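Local coordinates for protein laccase (Botrytis aclada, PDB 3SQR) that catalyses the oxidation of phenolic compounds with reduction of dioxygen to water at a multicopper centre, and probably takes part in lignin degradation, at residues 122-127 with 168-173; 164-169 with 268-273; 137-142 with 521-526. One frame throughout, in Å; residues are numbered along the deposited sequence.

Interaction 1: 122-127 with 168-173. With CU (copper (II) ion), chain F; CU (copper (II) ion), chain E.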
loop_
_atom_site.group_PDB
_atom_site.type_symbol
_atom_site.label_atom_id
_atom_site.label_comp_id
_atom_site.label_asym_id
_atom_site.label_seq_id
_atom_site.Cartn_x
_atom_site.Cartn_y
_atom_site.Cartn_z
ATOM N N SER A 122 14.793 -1.058 -2.897
ATOM C CA SER A 122 14.241 0.004 -3.686
ATOM C C SER A 122 12.999 0.393 -2.937
ATOM O O SER A 122 12.183 -0.480 -2.698
ATOM C CB SER A 122 13.781 -0.531 -5.025
ATOM O OG SER A 122 13.408 0.564 -5.810
ATOM N N ILE A 123 12.854 1.665 -2.599
ATOM C CA ILE A 123 11.805 2.078 -1.665
ATOM C C ILE A 123 10.788 2.890 -2.386
ATOM O O ILE A 123 11.126 3.913 -2.995
ATOM C CB ILE A 123 12.367 2.903 -0.520
ATOM C CG1 ILE A 123 13.549 2.208 0.113
ATOM C CG2 ILE A 123 11.237 3.226 0.569
ATOM C CD1 ILE A 123 13.404 0.775 0.531
ATOM N N HIS A 124 9.534 2.442 -2.273
ATOM C CA HIS A 124 8.382 3.069 -2.856
ATOM C C HIS A 124 7.564 3.827 -1.760
ATOM O O HIS A 124 7.421 3.411 -0.651
ATOM C CB HIS A 124 7.510 2.037 -3.556
ATOM C CG HIS A 124 6.180 2.556 -3.984
ATOM N ND1 HIS A 124 6.047 3.527 -4.958
ATOM C CD2 HIS A 124 4.921 2.188 -3.637
ATOM C CE1 HIS A 124 4.758 3.808 -5.111
ATOM N NE2 HIS A 124 4.053 2.991 -4.344
ATOM N N TRP A 125 7.049 4.953 -2.179
ATOM C CA TRP A 125 6.299 5.892 -1.306
ATOM C C TRP A 125 4.867 5.717 -1.775
ATOM O O TRP A 125 4.472 6.208 -2.843
ATOM C CB TRP A 125 6.885 7.311 -1.473
ATOM C CG TRP A 125 8.377 7.245 -1.586
ATOM C CD1 TRP A 125 9.125 7.169 -2.757
ATOM C CD2 TRP A 125 9.308 7.121 -0.520
ATOM N NE1 TRP A 125 10.428 7.005 -2.442
ATOM C CE2 TRP A 125 10.568 6.918 -1.091
ATOM C CE3 TRP A 125 9.182 7.052 0.889
ATOM C CZ2 TRP A 125 11.676 6.682 -0.348
ATOM C CZ3 TRP A 125 10.301 6.808 1.646
ATOM C CH2 TRP A 125 11.560 6.645 1.032
ATOM N N HIS A 126 4.111 4.905 -1.018
ATOM C CA HIS A 126 2.879 4.382 -1.531
ATOM C C HIS A 126 1.854 5.476 -1.782
ATOM O O HIS A 126 1.456 6.216 -0.916
ATOM C CB HIS A 126 2.362 3.204 -0.690
ATOM C CG HIS A 126 1.158 2.592 -1.274
ATOM N ND1 HIS A 126 1.090 1.276 -1.622
ATOM C CD2 HIS A 126 -0.067 3.116 -1.513
ATOM C CE1 HIS A 126 -0.114 1.012 -2.081
ATOM N NE2 HIS A 126 -0.828 2.123 -2.067
ATOM N N GLY A 127 1.327 5.471 -2.998
ATOM C CA GLY A 127 0.277 6.365 -3.391
ATOM C C GLY A 127 0.765 7.771 -3.694
ATOM O O GLY A 127 -0.038 8.628 -4.056
ATOM N N HIS A 168 7.504 1.583 1.551
ATOM C CA HIS A 168 7.892 0.219 1.730
ATOM C C HIS A 168 8.818 -0.197 0.643
ATOM O O HIS A 168 8.810 0.368 -0.414
ATOM C CB HIS A 168 6.709 -0.728 1.764
ATOM C CG HIS A 168 5.811 -0.685 0.550
ATOM N ND1 HIS A 168 6.048 -1.429 -0.589
ATOM C CD2 HIS A 168 4.622 -0.070 0.358
ATOM C CE1 HIS A 168 5.060 -1.215 -1.453
ATOM N NE2 HIS A 168 4.162 -0.419 -0.882
ATOM N N SER A 169 9.585 -1.219 0.904
ATOM C CA SER A 169 10.367 -1.756 -0.222
ATOM C C SER A 169 9.447 -2.263 -1.306
ATOM O O SER A 169 8.418 -2.863 -1.023
ATOM C CB SER A 169 11.272 -2.886 0.223
ATOM O OG SER A 169 11.871 -3.476 -0.935
ATOM N N HIS A 170 9.828 -2.003 -2.565
ATOM C CA HIS A 170 9.119 -2.555 -3.668
ATOM C C HIS A 170 10.065 -3.551 -4.385
ATOM O O HIS A 170 9.818 -3.961 -5.497
ATOM C CB HIS A 170 8.661 -1.463 -4.602
ATOM C CG HIS A 170 7.335 -1.711 -5.227
ATOM N ND1 HIS A 170 7.058 -2.822 -5.968
ATOM C CD2 HIS A 170 6.170 -0.996 -5.184
ATOM C CE1 HIS A 170 5.817 -2.762 -6.414
ATOM N NE2 HIS A 170 5.241 -1.677 -5.927
ATOM N N PHE A 171 11.049 -4.046 -3.662
ATOM C CA PHE A 171 12.023 -4.991 -4.186
ATOM C C PHE A 171 11.631 -6.360 -3.664
ATOM O O PHE A 171 11.751 -6.682 -2.449
ATOM C CB PHE A 171 13.409 -4.604 -3.730
ATOM C CG PHE A 171 14.485 -5.532 -4.193
ATOM C CD1 PHE A 171 14.735 -6.686 -3.488
ATOM C CD2 PHE A 171 15.240 -5.207 -5.275
ATOM C CE1 PHE A 171 15.750 -7.541 -3.880
ATOM C CE2 PHE A 171 16.276 -6.051 -5.707
ATOM C CZ PHE A 171 16.503 -7.229 -5.003
ATOM N N SER A 172 11.017 -7.131 -4.550
ATOM C CA SER A 172 10.643 -8.491 -4.218
ATOM C C SER A 172 9.813 -8.512 -2.911
ATOM O O SER A 172 8.947 -7.620 -2.733
ATOM C CB SER A 172 11.903 -9.438 -4.231
ATOM O OG SER A 172 11.525 -10.777 -3.881
ATOM N N LEU A 173 9.972 -9.501 -2.046
ATOM C CA LEU A 173 9.045 -9.667 -0.907
ATOM C C LEU A 173 9.464 -8.942 0.343
ATOM O O LEU A 173 8.922 -9.198 1.405
ATOM C CB LEU A 173 8.926 -11.170 -0.561
ATOM C CG LEU A 173 8.409 -12.086 -1.653
ATOM C CD1 LEU A 173 8.695 -13.579 -1.246
ATOM C CD2 LEU A 173 6.928 -11.880 -1.817
HETATM CU CU CU F . 2.352 -0.241 -1.715
HETATM CU CU CU E . 3.323 -0.962 -6.150
HETATM O O HOH W 1 3.233 -1.050 -4.065
#

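Interaction 2: 164-169 with 268-273. With CU (copper (II) ion), chain F.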
loop_
_atom_site.group_PDB
_atom_site.type_symbol
_atom_site.label_atom_id
_atom_site.label_comp_id
_atom_site.label_asym_id
_atom_site.label_seq_id
_atom_site.Cartn_x
_atom_site.Cartn_y
_atom_site.Cartn_z
ATOM N N THR A 164 -2.884 9.732 4.928
ATOM C CA THR A 164 -2.198 8.558 5.420
ATOM C C THR A 164 -1.698 7.673 4.314
ATOM O O THR A 164 -2.448 7.185 3.465
ATOM C CB THR A 164 -3.197 7.712 6.245
ATOM O OG1 THR A 164 -3.728 8.522 7.305
ATOM C CG2 THR A 164 -2.532 6.483 6.814
ATOM N N THR A 165 -0.423 7.394 4.403
ATOM C CA THR A 165 0.123 6.352 3.561
ATOM C C THR A 165 1.300 5.719 4.263
ATOM O O THR A 165 1.458 5.823 5.490
ATOM C CB THR A 165 0.381 6.810 2.102
ATOM O OG1 THR A 165 0.540 5.634 1.315
ATOM C CG2 THR A 165 1.608 7.765 1.998
ATOM N N TRP A 166 2.100 5.015 3.471
ATOM C CA TRP A 166 3.170 4.224 4.007
ATOM C C TRP A 166 4.241 4.181 2.942
ATOM O O TRP A 166 3.960 4.454 1.794
ATOM C CB TRP A 166 2.701 2.838 4.405
ATOM C CG TRP A 166 2.061 1.953 3.349
ATOM C CD1 TRP A 166 1.010 2.270 2.497
ATOM C CD2 TRP A 166 2.357 0.580 3.101
ATOM N NE1 TRP A 166 0.643 1.147 1.779
ATOM C CE2 TRP A 166 1.473 0.116 2.104
ATOM C CE3 TRP A 166 3.294 -0.307 3.616
ATOM C CZ2 TRP A 166 1.556 -1.189 1.579
ATOM C CZ3 TRP A 166 3.367 -1.604 3.150
ATOM C CH2 TRP A 166 2.507 -2.053 2.121
ATOM N N TYR A 167 5.444 3.859 3.363
ATOM C CA TYR A 167 6.541 3.638 2.394
ATOM C C TYR A 167 6.989 2.228 2.613
ATOM O O TYR A 167 6.943 1.706 3.743
ATOM C CB TYR A 167 7.673 4.641 2.569
ATOM C CG TYR A 167 8.368 4.602 3.894
ATOM C CD1 TYR A 167 7.847 5.197 5.003
ATOM C CD2 TYR A 167 9.615 3.985 4.029
ATOM C CE1 TYR A 167 8.531 5.171 6.238
ATOM C CE2 TYR A 167 10.283 3.957 5.234
ATOM C CZ TYR A 167 9.723 4.540 6.350
ATOM O OH TYR A 167 10.390 4.468 7.516
ATOM N N HIS A 168 7.504 1.583 1.551
ATOM C CA HIS A 168 7.892 0.219 1.730
ATOM C C HIS A 168 8.818 -0.197 0.643
ATOM O O HIS A 168 8.810 0.368 -0.414
ATOM C CB HIS A 168 6.709 -0.728 1.764
ATOM C CG HIS A 168 5.811 -0.685 0.550
ATOM N ND1 HIS A 168 6.048 -1.429 -0.589
ATOM C CD2 HIS A 168 4.622 -0.070 0.358
ATOM C CE1 HIS A 168 5.060 -1.215 -1.453
ATOM N NE2 HIS A 168 4.162 -0.419 -0.882
ATOM N N SER A 169 9.585 -1.219 0.904
ATOM C CA SER A 169 10.367 -1.756 -0.222
ATOM C C SER A 169 9.447 -2.263 -1.306
ATOM O O SER A 169 8.418 -2.863 -1.023
ATOM C CB SER A 169 11.272 -2.886 0.223
ATOM O OG SER A 169 11.871 -3.476 -0.935
ATOM N N ILE A 268 -3.965 1.058 8.084
ATOM C CA ILE A 268 -3.242 0.531 6.902
ATOM C C ILE A 268 -3.117 -0.944 6.956
ATOM O O ILE A 268 -2.592 -1.490 7.923
ATOM C CB ILE A 268 -1.854 1.140 6.711
ATOM C CG1 ILE A 268 -1.854 2.637 7.036
ATOM C CG2 ILE A 268 -1.291 0.798 5.216
ATOM C CD1 ILE A 268 -0.576 3.324 6.692
ATOM N N ASN A 269 -3.533 -1.606 5.881
ATOM C CA ASN A 269 -3.298 -3.039 5.746
ATOM C C ASN A 269 -1.981 -3.222 4.947
ATOM O O ASN A 269 -1.911 -2.868 3.813
ATOM C CB ASN A 269 -4.496 -3.732 5.074
ATOM C CG ASN A 269 -4.280 -5.196 4.745
ATOM O OD1 ASN A 269 -3.185 -5.804 4.893
ATOM N ND2 ASN A 269 -5.387 -5.797 4.198
ATOM N N VAL A 270 -1.008 -3.793 5.598
ATOM C CA VAL A 270 0.349 -3.951 5.041
ATOM C C VAL A 270 0.816 -5.390 5.069
ATOM O O VAL A 270 2.025 -5.667 4.991
ATOM C CB VAL A 270 1.368 -3.040 5.782
ATOM C CG1 VAL A 270 0.941 -1.578 5.632
ATOM C CG2 VAL A 270 1.568 -3.479 7.265
ATOM N N GLY A 271 -0.122 -6.331 5.032
ATOM C CA GLY A 271 0.191 -7.708 5.103
ATOM C C GLY A 271 0.676 -8.216 3.753
ATOM O O GLY A 271 0.558 -7.506 2.729
ATOM N N ILE A 272 1.301 -9.386 3.785
ATOM C CA ILE A 272 1.773 -10.109 2.587
ATOM C C ILE A 272 0.556 -10.623 1.843
ATOM O O ILE A 272 0.457 -10.548 0.634
ATOM C CB ILE A 272 2.647 -11.318 3.072
ATOM C CG1 ILE A 272 3.950 -10.810 3.639
ATOM C CG2 ILE A 272 2.906 -12.360 1.976
ATOM C CD1 ILE A 272 4.648 -11.879 4.499
ATOM N N ASP A 273 -0.373 -11.164 2.604
ATOM C CA ASP A 273 -1.611 -11.723 2.020
ATOM C C ASP A 273 -2.660 -11.809 3.065
ATOM O O ASP A 273 -2.953 -12.882 3.584
ATOM C CB ASP A 273 -1.340 -13.090 1.434
ATOM C CG ASP A 273 -2.472 -13.576 0.504
ATOM O OD1 ASP A 273 -3.547 -12.971 0.496
ATOM O OD2 ASP A 273 -2.251 -14.552 -0.232
HETATM CU CU CU F . 2.352 -0.241 -1.715
#

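Interaction 3: 137-142 with 521-526. With CU (copper (II) ion), chain E; CU (copper (II) ion), chain D.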
loop_
_atom_site.group_PDB
_atom_site.type_symbol
_atom_site.label_atom_id
_atom_site.label_comp_id
_atom_site.label_asym_id
_atom_site.label_seq_id
_atom_site.Cartn_x
_atom_site.Cartn_y
_atom_site.Cartn_z
ATOM N N ASP A 137 10.024 7.003 -7.672
ATOM C CA ASP A 137 8.906 6.145 -7.321
ATOM C C ASP A 137 9.282 4.847 -6.607
ATOM O O ASP A 137 8.467 4.233 -5.912
ATOM C CB ASP A 137 8.046 5.872 -8.545
ATOM C CG ASP A 137 6.724 5.279 -8.226
ATOM O OD1 ASP A 137 6.037 5.802 -7.278
ATOM O OD2 ASP A 137 6.315 4.335 -8.919
ATOM N N GLY A 138 10.521 4.417 -6.795
ATOM C CA GLY A 138 11.084 3.282 -6.076
ATOM C C GLY A 138 10.666 1.920 -6.536
ATOM O O GLY A 138 10.783 0.976 -5.780
ATOM N N VAL A 139 10.361 1.743 -7.847
ATOM C CA VAL A 139 10.013 0.449 -8.342
ATOM C C VAL A 139 11.252 -0.086 -9.071
ATOM O O VAL A 139 11.522 0.432 -10.142
ATOM C CB VAL A 139 8.892 0.440 -9.307
ATOM C CG1 VAL A 139 8.533 -0.962 -9.768
ATOM C CG2 VAL A 139 7.597 1.096 -8.569
ATOM N N PRO A 140 11.864 -1.106 -8.532
ATOM C CA PRO A 140 13.065 -1.636 -9.195
ATOM C C PRO A 140 12.654 -2.337 -10.461
ATOM O O PRO A 140 11.650 -3.070 -10.476
ATOM C CB PRO A 140 13.630 -2.594 -8.145
ATOM C CG PRO A 140 12.445 -3.095 -7.412
ATOM C CD PRO A 140 11.423 -1.989 -7.444
ATOM N N GLY A 141 13.427 -2.132 -11.537
ATOM C CA GLY A 141 12.998 -2.644 -12.808
ATOM C C GLY A 141 12.088 -1.753 -13.594
ATOM O O GLY A 141 11.819 -2.006 -14.779
ATOM N N VAL A 142 11.478 -0.756 -12.940
ATOM C CA VAL A 142 10.646 0.198 -13.659
ATOM C C VAL A 142 11.200 1.613 -13.571
ATOM O O VAL A 142 11.459 2.269 -14.605
ATOM C CB VAL A 142 9.195 0.170 -13.144
ATOM C CG1 VAL A 142 8.359 1.327 -13.830
ATOM C CG2 VAL A 142 8.544 -1.261 -13.252
ATOM N N SER A 521 6.552 5.876 -16.176
ATOM C CA SER A 521 6.370 4.476 -16.302
ATOM C C SER A 521 5.813 4.021 -14.980
ATOM O O SER A 521 6.544 3.977 -13.985
ATOM C CB SER A 521 7.697 3.832 -16.574
ATOM O OG SER A 521 8.650 4.231 -15.612
ATOM N N TRP A 522 4.549 3.648 -15.022
ATOM C CA TRP A 522 3.754 3.414 -13.820
ATOM C C TRP A 522 3.308 1.974 -13.667
ATOM O O TRP A 522 2.538 1.466 -14.456
ATOM C CB TRP A 522 2.568 4.366 -13.838
ATOM C CG TRP A 522 2.998 5.756 -13.990
ATOM C CD1 TRP A 522 2.671 6.630 -15.000
ATOM C CD2 TRP A 522 3.856 6.477 -13.129
ATOM N NE1 TRP A 522 3.253 7.795 -14.823
ATOM C CE2 TRP A 522 3.971 7.786 -13.671
ATOM C CE3 TRP A 522 4.462 6.208 -11.911
ATOM C CZ2 TRP A 522 4.687 8.782 -13.063
ATOM C CZ3 TRP A 522 5.205 7.220 -11.296
ATOM C CH2 TRP A 522 5.329 8.491 -11.893
ATOM N N LEU A 523 3.796 1.351 -12.639
ATOM C CA LEU A 523 3.463 -0.022 -12.328
ATOM C C LEU A 523 2.000 -0.133 -11.853
ATOM O O LEU A 523 1.490 0.754 -11.151
ATOM C CB LEU A 523 4.392 -0.555 -11.252
ATOM C CG LEU A 523 4.268 -2.052 -10.932
ATOM C CD1 LEU A 523 4.735 -2.883 -12.187
ATOM C CD2 LEU A 523 5.073 -2.413 -9.714
ATOM N N LEU A 524 1.318 -1.190 -12.267
ATOM C CA LEU A 524 0.024 -1.521 -11.701
ATOM C C LEU A 524 0.111 -3.008 -11.369
ATOM O O LEU A 524 0.583 -3.790 -12.161
ATOM C CB LEU A 524 -1.104 -1.279 -12.697
ATOM C CG LEU A 524 -2.474 -1.812 -12.236
ATOM C CD1 LEU A 524 -3.585 -0.879 -12.707
ATOM C CD2 LEU A 524 -2.660 -3.283 -12.708
ATOM N N HIS A 525 -0.284 -3.380 -10.163
ATOM C CA HIS A 525 -0.095 -4.722 -9.731
ATOM C C HIS A 525 -0.991 -5.077 -8.594
ATOM O O HIS A 525 -1.497 -4.194 -7.903
ATOM C CB HIS A 525 1.348 -4.940 -9.299
ATOM C CG HIS A 525 1.738 -4.146 -8.106
ATOM N ND1 HIS A 525 1.840 -4.692 -6.845
ATOM C CD2 HIS A 525 2.031 -2.831 -7.976
ATOM C CE1 HIS A 525 2.235 -3.755 -6.001
ATOM N NE2 HIS A 525 2.323 -2.610 -6.657
ATOM N N CYS A 526 -1.220 -6.377 -8.446
ATOM C CA CYS A 526 -1.813 -6.899 -7.219
ATOM C C CYS A 526 -0.810 -6.691 -6.076
ATOM O O CYS A 526 0.403 -6.960 -6.234
ATOM C CB CYS A 526 -2.110 -8.388 -7.361
ATOM S SG CYS A 526 -2.828 -8.987 -5.881
HETATM CU CU CU E . 3.323 -0.962 -6.150
HETATM CU CU CU D . -3.630 -11.027 -6.320
HETATM O O HOH W 2 6.047 2.910 -11.292
HETATM O O HOH W 1 3.233 -1.050 -4.065
#

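Interaction 1: 122-127 with 168-173
The ring of His-124 turns its edge to the face of His-168, with the planes at 74°. The edge of His-170 is in turn directed at the face of His-124, a second offset edge-to-face pair. His-126 N lies over one face of the His-124 ring, towards its rim, and His-168 NE2 lies at the ring's edge. The four histidines form the two His-X-His motifs that a multicopper oxidase contributes from its first cupredoxin domain to the trinuclear copper cluster. His-126 and His-168 meet rim to rim because they share a copper ion, bound by His-126 ND1 at 2.0 Å and by His-168 NE2 at 2.0 Å; His-527 completes this site. His-126 NE2 is hydrogen-bonded to Asp-500 OD1. His-170 NE2 binds a second copper. His-124 probably serves the type 2 copper, as in close relatives, and its ND1 is held by Asp-137 O. Behind the rings, the strands pair antiparallel, with His-124 N to His-168 O at 2.9 Å and His-168 N to His-124 O at 2.9 Å. His-170 N donates to Ser-122 O at 2.8 Å. The His-168 ring is steadied in its own plane by ND1, which donates to Ser-169 O at 2.8 Å.

Interaction 2: 164-169 with 268-273
The indole of Trp-166 forms a wall of the trinuclear copper site, and Ile-268 and Val-270 of the second cupredoxin domain back it from behind. Both branches come down on the same face of the ring system. Ile-268 CG2 sits over the five-membered ring, 10° off its normal, in a CH-pi contact, and its nearest ring atom is Trp-166 CD1 at 3.9 Å. Val-270 CG1 does the same over the six-membered ring and is closer, 3.3 Å from Trp-166 CE3. The two aliphatic groups therefore share the length of the indole between them. The opposite face carries His-168 CD2 near the rim. The indole is thus held between aliphatic carbons and a copper ligand. Trp-166 CG stands between the backbone N and the carbonyl carbon (chi1 58°), which turns the ring across the strand towards the site. Trp-166 CZ2 comes to 3.5 Å from the copper bound by His-168, as a neighbour and not a ligand.

At the start of the contact, Ile-268 CD1 touches Thr-164 CG2 at 3.7 Å. The same methyl group lies 3.4 Å from Thr-165 O. The hydroxyl of Thr-164 turns to Asp-312 and Arg-266. At Asn-269 the strand gives way to an Asx turn, in which Gly-271 N donates to Asn-269 OD1 at 3.1 Å. Phe-180 reaches both Trp-166 and Val-270. The arrangement is an apolar interface between cupredoxin domains one and two, on the second-domain side of a laccase copper cluster.

Interaction 3: 137-142 with 521-526
Val-142 and Ser-521 meet most closely here, with Val-142 CG1 3.2 Å from the carbonyl atom Ser-521 O. This methyl group is anti to the backbone N (chi1 174°) and reaches both the carbonyl and the hydroxyl of the serine. The other branch of Val-142 faces Leu-523, with Val-142 CG2 at 4.3 Å from Leu-523 CD1. Val-139 meets the second methyl of the same leucine, Val-139 CG1 lying 3.8 Å from Leu-523 CD2. Leucine and two valines thus make a small apolar patch between loop and strand.

Beside it the contact is polar. The carboxylate of Asp-137 stands at the edge of the Trp-522 ring, the two planes 78° apart. One water joins the segments: it donates to Asp-137 OD2 at 2.8 Å and to Ser-521 O at 2.9 Å, and accepts from Leu-523 N at 3.1 Å. Asp-137 OD2 is also hydrogen-bonded to His-468 ND1, so the aspartate is a second-shell residue of the copper cluster.

Further along the strand, His-525 NE2 binds one copper of the cluster at 2.0 Å. The next residue serves another site, where Cys-526 SG binds the type 1 copper at 2.2 Å with His-463 and His-531. In this family the His-Cys-His sequence carries electrons between the two sites. Strand 520-526 lies between strands 537-542 and 463-467, and Ser-521, near the start of the strand, touches helix 419-424.

All three contacts are buried in the core, around the copper cluster where the cupredoxin domains meet. Interaction 1 is within one domain and pairs two strands by backbone bonds; the other two join different domains with no direct hydrogen bond between their segments. Interactions 1 and 2 share strand 163-169 and its His-168, and both reach the same copper. Interaction 2 is mainly apolar, with CH-pi contacts, whereas interaction 3 mixes apolar contacts with a bridging water. Interaction 3 meets interaction 1 at the other copper and its water, and through bonds from Ser-122 and His-124 to loop 137-142. Interactions 2 and 3 do not touch; interaction 1 bonds to segments of both.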